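Local structure of glycerol-3-phosphate dehydrogenase [NAD(+)] (Dunaliella salina, 6IUY) at residues A542-D545 against Q546-F549; I590-I594 against H595-P599. The protein probably catalyses the NAD-dependent interconversion of sn-glycerol 3-phosphate and dihydroxyacetone phosphate, and has a di-domain structure with a haloacid dehalogenase-like domain, enabling direct conversion of dihydroxyacetone phosphate to glycerol. All blocks are in the same frame, centred on the assembly; numbering follows the deposited sequence.

Contact 1: A542-D545 against Q546-F549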
ATOM      1  N   ALA A 542      34.601 -10.609  -0.787  1.00 57.57           N
ATOM      2  CA  ALA A 542      35.632 -11.631  -0.698  1.00 53.83           C
ATOM      3  C   ALA A 542      36.957 -11.152  -1.288  1.00 55.61           C
ATOM      4  O   ALA A 542      37.953 -11.866  -1.250  1.00 61.48           O
ATOM      5  CB  ALA A 542      35.174 -12.903  -1.393  1.00 52.60           C
ATOM      6  N   GLY A 543      36.966  -9.938  -1.821  1.00 51.66           N
ATOM      7  CA  GLY A 543      38.162  -9.389  -2.416  1.00 57.72           C
ATOM      8  C   GLY A 543      38.070  -9.087  -3.898  1.00 57.73           C
ATOM      9  O   GLY A 543      38.808  -8.249  -4.409  1.00 61.74           O
ATOM     10  N   ASP A 544      37.167  -9.761  -4.595  1.00 55.95           N
ATOM     11  CA  ASP A 544      37.064  -9.611  -6.043  1.00 56.05           C
ATOM     12  C   ASP A 544      36.598  -8.214  -6.434  1.00 61.05           C
ATOM     13  O   ASP A 544      35.401  -7.963  -6.549  1.00 64.87           O
ATOM     14  CB  ASP A 544      36.102 -10.656  -6.610  1.00 55.70           C
ATOM     15  CG  ASP A 544      36.150 -10.730  -8.113  1.00 57.74           C
ATOM     16  OD1 ASP A 544      35.563 -11.678  -8.676  1.00 58.09           O
ATOM     17  OD2 ASP A 544      36.786  -9.849  -8.722  1.00 58.76           O
ATOM     18  N   ASP A 545      37.531  -7.300  -6.651  1.00 57.91           N
ATOM     19  CA  ASP A 545      37.146  -5.928  -6.952  1.00 61.24           C
ATOM     20  C   ASP A 545      36.904  -5.692  -8.449  1.00 62.70           C
ATOM     21  O   ASP A 545      36.498  -4.602  -8.858  1.00 62.82           O
ATOM     22  CB  ASP A 545      38.214  -4.967  -6.447  1.00 72.05           C
ATOM     23  CG  ASP A 545      39.483  -5.035  -7.270  1.00 79.35           C
ATOM     24  OD1 ASP A 545      40.133  -3.979  -7.425  1.00 85.52           O
ATOM     25  OD2 ASP A 545      39.820  -6.141  -7.768  1.00 77.05           O
ATOM     26  N   GLN A 546      37.144  -6.714  -9.261  1.00 60.67           N
ATOM     27  CA  GLN A 546      36.967  -6.594 -10.703  1.00 62.23           C
ATOM     28  C   GLN A 546      35.607  -7.088 -11.231  1.00 56.02           C
ATOM     29  O   GLN A 546      35.184  -6.686 -12.308  1.00 54.26           O
ATOM     30  CB  GLN A 546      38.093  -7.343 -11.412  1.00 67.83           C
ATOM     31  CG  GLN A 546      39.474  -6.745 -11.164  1.00 70.35           C
ATOM     32  CD  GLN A 546      40.580  -7.749 -11.390  1.00 81.69           C
ATOM     33  OE1 GLN A 546      40.355  -8.962 -11.348  1.00 82.56           O
ATOM     34  NE2 GLN A 546      41.791  -7.253 -11.632  1.00 91.08           N
ATOM     35  N   VAL A 547      34.920  -7.951 -10.491  1.00 53.46           N
ATOM     36  CA  VAL A 547      33.647  -8.478 -10.967  1.00 49.85           C
ATOM     37  C   VAL A 547      32.634  -7.350 -11.221  1.00 49.25           C
ATOM     38  O   VAL A 547      32.593  -6.349 -10.498  1.00 48.21           O
ATOM     39  CB  VAL A 547      33.049  -9.497  -9.985  1.00 54.64           C
ATOM     40  CG1 VAL A 547      32.508  -8.796  -8.751  1.00 52.87           C
ATOM     41  CG2 VAL A 547      31.955 -10.298 -10.669  1.00 51.89           C
ATOM     42  N   THR A 548      31.849  -7.498 -12.287  1.00 43.94           N
ATOM     43  CA  THR A 548      30.871  -6.486 -12.651  1.00 44.23           C
ATOM     44  C   THR A 548      29.517  -7.139 -12.861  1.00 43.24           C
ATOM     45  O   THR A 548      29.439  -8.348 -13.085  1.00 42.73           O
ATOM     46  CB  THR A 548      31.268  -5.743 -13.942  1.00 48.21           C
ATOM     47  OG1 THR A 548      31.432  -6.695 -14.995  1.00 47.20           O
ATOM     48  CG2 THR A 548      32.578  -4.981 -13.763  1.00 49.45           C
ATOM     49  N   PHE A 549      28.455  -6.341 -12.825  1.00 41.74           N
ATOM     50  CA  PHE A 549      27.122  -6.862 -13.118  1.00 43.48           C
ATOM     51  C   PHE A 549      27.017  -7.345 -14.565  1.00 42.62           C
ATOM     52  O   PHE A 549      26.338  -8.338 -14.873  1.00 39.84           O
ATOM     53  CB  PHE A 549      26.068  -5.798 -12.828  1.00 40.29           C
ATOM     54  CG  PHE A 549      25.753  -5.650 -11.359  1.00 41.92           C
ATOM     55  CD1 PHE A 549      24.815  -6.478 -10.756  1.00 39.35           C
ATOM     56  CD2 PHE A 549      26.402  -4.695 -10.588  1.00 42.86           C
ATOM     57  CE1 PHE A 549      24.527  -6.359  -9.411  1.00 38.47           C
ATOM     58  CE2 PHE A 549      26.111  -4.566  -9.232  1.00 44.39           C
ATOM     59  CZ  PHE A 549      25.171  -5.402  -8.649  1.00 39.37           C
TER
HETATM   60  O   HOH W   1      39.383 -10.622  -9.633  1.00 64.55           O

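Contact 2: I590-I594 against H595-P599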
ATOM      1  N   ILE A 590      22.727   2.786  -3.165  1.00 43.24           N
ATOM      2  CA  ILE A 590      22.766   1.609  -4.047  1.00 40.46           C
ATOM      3  C   ILE A 590      23.600   1.856  -5.318  1.00 41.14           C
ATOM      4  O   ILE A 590      24.352   0.977  -5.754  1.00 38.40           O
ATOM      5  CB  ILE A 590      21.351   1.168  -4.468  1.00 40.03           C
ATOM      6  CG1 ILE A 590      20.586   0.586  -3.279  1.00 39.73           C
ATOM      7  CG2 ILE A 590      21.435   0.162  -5.607  1.00 37.93           C
ATOM      8  CD1 ILE A 590      19.123   0.246  -3.582  1.00 32.85           C
ATOM      9  N   ASN A 591      23.462   3.044  -5.909  1.00 39.34           N
ATOM     10  CA  ASN A 591      24.207   3.397  -7.122  1.00 40.85           C
ATOM     11  C   ASN A 591      25.683   3.624  -6.821  1.00 44.18           C
ATOM     12  O   ASN A 591      26.565   3.187  -7.559  1.00 44.58           O
ATOM     13  CB  ASN A 591      23.608   4.646  -7.787  1.00 40.01           C
ATOM     14  CG  ASN A 591      24.044   4.802  -9.244  1.00 44.26           C
ATOM     15  OD1 ASN A 591      24.972   5.565  -9.549  1.00 44.10           O
ATOM     16  ND2 ASN A 591      23.385   4.068 -10.149  1.00 40.40           N
ATOM     17  N   ARG A 592      25.943   4.307  -5.714  1.00 47.08           N
ATOM     18  CA  ARG A 592      27.293   4.508  -5.243  1.00 44.85           C
ATOM     19  C   ARG A 592      27.994   3.183  -4.914  1.00 48.78           C
ATOM     20  O   ARG A 592      29.218   3.076  -5.050  1.00 53.00           O
ATOM     21  CB  ARG A 592      27.269   5.431  -4.033  1.00 50.24           C
ATOM     22  CG  ARG A 592      26.851   6.848  -4.382  1.00 46.43           C
ATOM     23  CD  ARG A 592      27.982   7.800  -4.046  1.00 53.63           C
ATOM     24  NE  ARG A 592      27.938   8.194  -2.645  1.00 57.02           N
ATOM     25  CZ  ARG A 592      28.950   8.721  -1.959  1.00 54.88           C
ATOM     26  NH1 ARG A 592      30.138   8.914  -2.521  1.00 46.75           N
ATOM     27  NH2 ARG A 592      28.762   9.041  -0.684  1.00 58.03           N
ATOM     28  N   ILE A 593      27.223   2.178  -4.498  1.00 47.08           N
ATOM     29  CA  ILE A 593      27.764   0.832  -4.212  1.00 49.98           C
ATOM     30  C   ILE A 593      28.059   0.065  -5.493  1.00 46.55           C
ATOM     31  O   ILE A 593      29.144  -0.488  -5.667  1.00 45.30           O
ATOM     32  CB  ILE A 593      26.790   0.001  -3.338  1.00 42.40           C
ATOM     33  CG1 ILE A 593      26.735   0.584  -1.925  1.00 43.92           C
ATOM     34  CG2 ILE A 593      27.200  -1.483  -3.299  1.00 39.84           C
ATOM     35  CD1 ILE A 593      25.697  -0.022  -1.078  1.00 42.38           C
ATOM     36  N   ILE A 594      27.072   0.013  -6.381  1.00 46.60           N
ATOM     37  CA  ILE A 594      27.298  -0.509  -7.723  1.00 45.10           C
ATOM     38  C   ILE A 594      28.572   0.057  -8.343  1.00 48.10           C
ATOM     39  O   ILE A 594      29.362  -0.678  -8.926  1.00 45.36           O
ATOM     40  CB  ILE A 594      26.143  -0.180  -8.653  1.00 43.99           C
ATOM     41  CG1 ILE A 594      24.920  -1.031  -8.296  1.00 40.30           C
ATOM     42  CG2 ILE A 594      26.576  -0.385 -10.117  1.00 44.21           C
ATOM     43  CD1 ILE A 594      23.621  -0.361  -8.662  1.00 38.85           C
ATOM     44  N   HIS A 595      28.773   1.363  -8.221  1.00 49.10           N
ATOM     45  CA  HIS A 595      29.898   1.985  -8.913  1.00 52.84           C
ATOM     46  C   HIS A 595      31.143   2.139  -8.046  1.00 50.19           C
ATOM     47  O   HIS A 595      32.136   2.696  -8.487  1.00 58.15           O
ATOM     48  CB  HIS A 595      29.455   3.322  -9.498  1.00 49.46           C
ATOM     49  CG  HIS A 595      28.515   3.158 -10.646  1.00 51.07           C
ATOM     50  ND1 HIS A 595      28.899   2.575 -11.837  1.00 50.75           N
ATOM     51  CD2 HIS A 595      27.194   3.434 -10.775  1.00 53.02           C
ATOM     52  CE1 HIS A 595      27.864   2.521 -12.654  1.00 52.47           C
ATOM     53  NE2 HIS A 595      26.815   3.039 -12.035  1.00 52.51           N
ATOM     54  N   GLY A 596      31.091   1.609  -6.828  1.00 49.68           N
ATOM     55  CA  GLY A 596      32.290   1.402  -6.039  1.00 50.46           C
ATOM     56  C   GLY A 596      32.762   2.604  -5.246  1.00 52.92           C
ATOM     57  O   GLY A 596      33.932   2.689  -4.888  1.00 50.24           O
ATOM     58  N   GLU A 597      31.860   3.537  -4.964  1.00 51.12           N
ATOM     59  CA  GLU A 597      32.234   4.681  -4.148  1.00 52.67           C
ATOM     60  C   GLU A 597      31.954   4.382  -2.683  1.00 55.75           C
ATOM     61  O   GLU A 597      32.610   4.919  -1.793  1.00 60.19           O
ATOM     62  CB  GLU A 597      31.488   5.948  -4.575  1.00 48.71           C
ATOM     63  CG  GLU A 597      31.695   6.354  -6.014  1.00 47.16           C
ATOM     64  CD  GLU A 597      30.926   7.614  -6.341  1.00 52.74           C
ATOM     65  OE1 GLU A 597      30.390   8.229  -5.394  1.00 50.19           O
ATOM     66  OE2 GLU A 597      30.857   7.985  -7.531  1.00 52.22           O
ATOM     67  N   VAL A 598      30.972   3.526  -2.443  1.00 54.89           N
ATOM     68  CA  VAL A 598      30.612   3.121  -1.091  1.00 50.68           C
ATOM     69  C   VAL A 598      30.753   1.608  -1.029  1.00 54.68           C
ATOM     70  O   VAL A 598      30.455   0.917  -2.003  1.00 54.69           O
ATOM     71  CB  VAL A 598      29.179   3.571  -0.733  1.00 53.22           C
ATOM     72  CG1 VAL A 598      28.715   2.964   0.588  1.00 52.88           C
ATOM     73  CG2 VAL A 598      29.115   5.084  -0.679  1.00 52.65           C
ATOM     74  N   PRO A 599      31.254   1.082   0.094  1.00 49.70           N
ATOM     75  CA  PRO A 599      31.408  -0.369   0.193  1.00 50.42           C
ATOM     76  C   PRO A 599      30.050  -1.023   0.375  1.00 50.47           C
ATOM     77  O   PRO A 599      29.149  -0.402   0.944  1.00 53.23           O
ATOM     78  CB  PRO A 599      32.277  -0.547   1.440  1.00 52.51           C
ATOM     79  CG  PRO A 599      31.910   0.636   2.294  1.00 53.25           C
ATOM     80  CD  PRO A 599      31.694   1.773   1.321  1.00 54.74           C
TER
HETATM   81  O   HOH W   2      31.106  -0.716  -3.751  1.00 46.86           O

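Contact 1: A542-D545 against Q546-F549
Asp544 and the backbone amides of Gln546 and Val547 hold this turn together. One carboxylate oxygen takes both N-H groups. Gln546 N lies 3.2 Å from Asp544 OD2, on the anti side and 27° out of the carboxylate plane. Val547 N is also 3.2 Å from Asp544 OD2 but comes from above that plane, on the same face. Both bonds are well bent. The bond to Gln546 N, two residues on, makes an Asx turn, and the bond to Val547 N adds to it. A water bridges the same oxygen to the glutamine side chain: it gives one hydrogen to Asp544 OD2 at 2.9 Å and the other to Gln546 OE1 at 2.6 Å. The other carboxylate oxygen, Asp544 OD1, rests 3.6 Å from Val547 CB, where the two side chains cross at about a right angle. Asp544 CG stands opposite its own backbone N (chi1 -169°), which puts OD2 within reach of the two amides. With an alanine here, the amides of Gln546 and Val547 would probably lose their shared acceptor and the turn would be less firmly fixed. Gly543, with positive phi, ends helix 528-541 in a Schellman motif, and Thr548 N-caps helix 549-556 through OG1 to Lys551 N. The turn thus joins these two helices, with Val547 packed on Trp536 and its carbonyl held by Arg540 of helix 528-541.

Contact 2: I590-I594 against H595-P599
Ile594 CG2 sits over one face of the His595 ring. It lies 3.9 Å from the ring centroid and 6° off the normal, a CH-pi contact. Asn591 CG lies at the edge of the same ring, in plane, and the amide is turned 56° from it. Asn591 ND2 and His595 NE2 both bond to Asp569 OD1, so this outside carboxylate draws the two side chains together. The Arg592 guanidinium has Val598 CG2 over one face and Glu597 OE1 at its edge. Arg592 NH1 and Glu597 OE1 form a salt bridge at 3.0 Å, though OE1 is modelled too close to a neighbour, so this geometry is doubtful. The Arg592 chain bends at chi2 and chi3, bringing the guanidinium back beside Glu597 and Val598. Its NH2 also bonds to the carbonyls of Met612 and Ala609, near the C-terminus.

The backbone here closes helix 585-594 with a Schellman motif at Gly596, whose phi is positive (85°). Its two bonds are Glu597 N to Arg592 O at 2.7 Å and Gly596 N to Ile593 O at 3.1 Å. His595 N bonds to Asn591 O in helical fashion at 2.9 Å. Arg592 O also accepts from Val598 N at 3.2 Å. A water gives hydrogens to both Ile593 O and Val598 O. Beyond the turn, Val598 CG1 folds back to 4.0 Å from Ile593 CG1, whose side chain also packs on Ile473 of helix 454-477.

Contacts 1 and 2 lie in the C-terminal family region of the dehydrogenase, with centres about 12 Å apart. Each includes a Schellman motif with a glycine of positive phi. Contact 1 is the more exposed: its turn is fixed by one carboxylate, two amides and a water, with Val547 as its buried member. Contact 2 combines buried isoleucines and a valine with a salt bridge and a histidine ring in CH-pi contact with an isoleucine, and faces helices 454-477 and 564-577. The two meet where Phe549 CE2 lies 3.8 Å from Ile594 CG1. Contact 2 is nearer the substrate pocket, with the Ile594 side chain about 9 Å from that of Asn529, a dihydroxyacetone phosphate-binding residue.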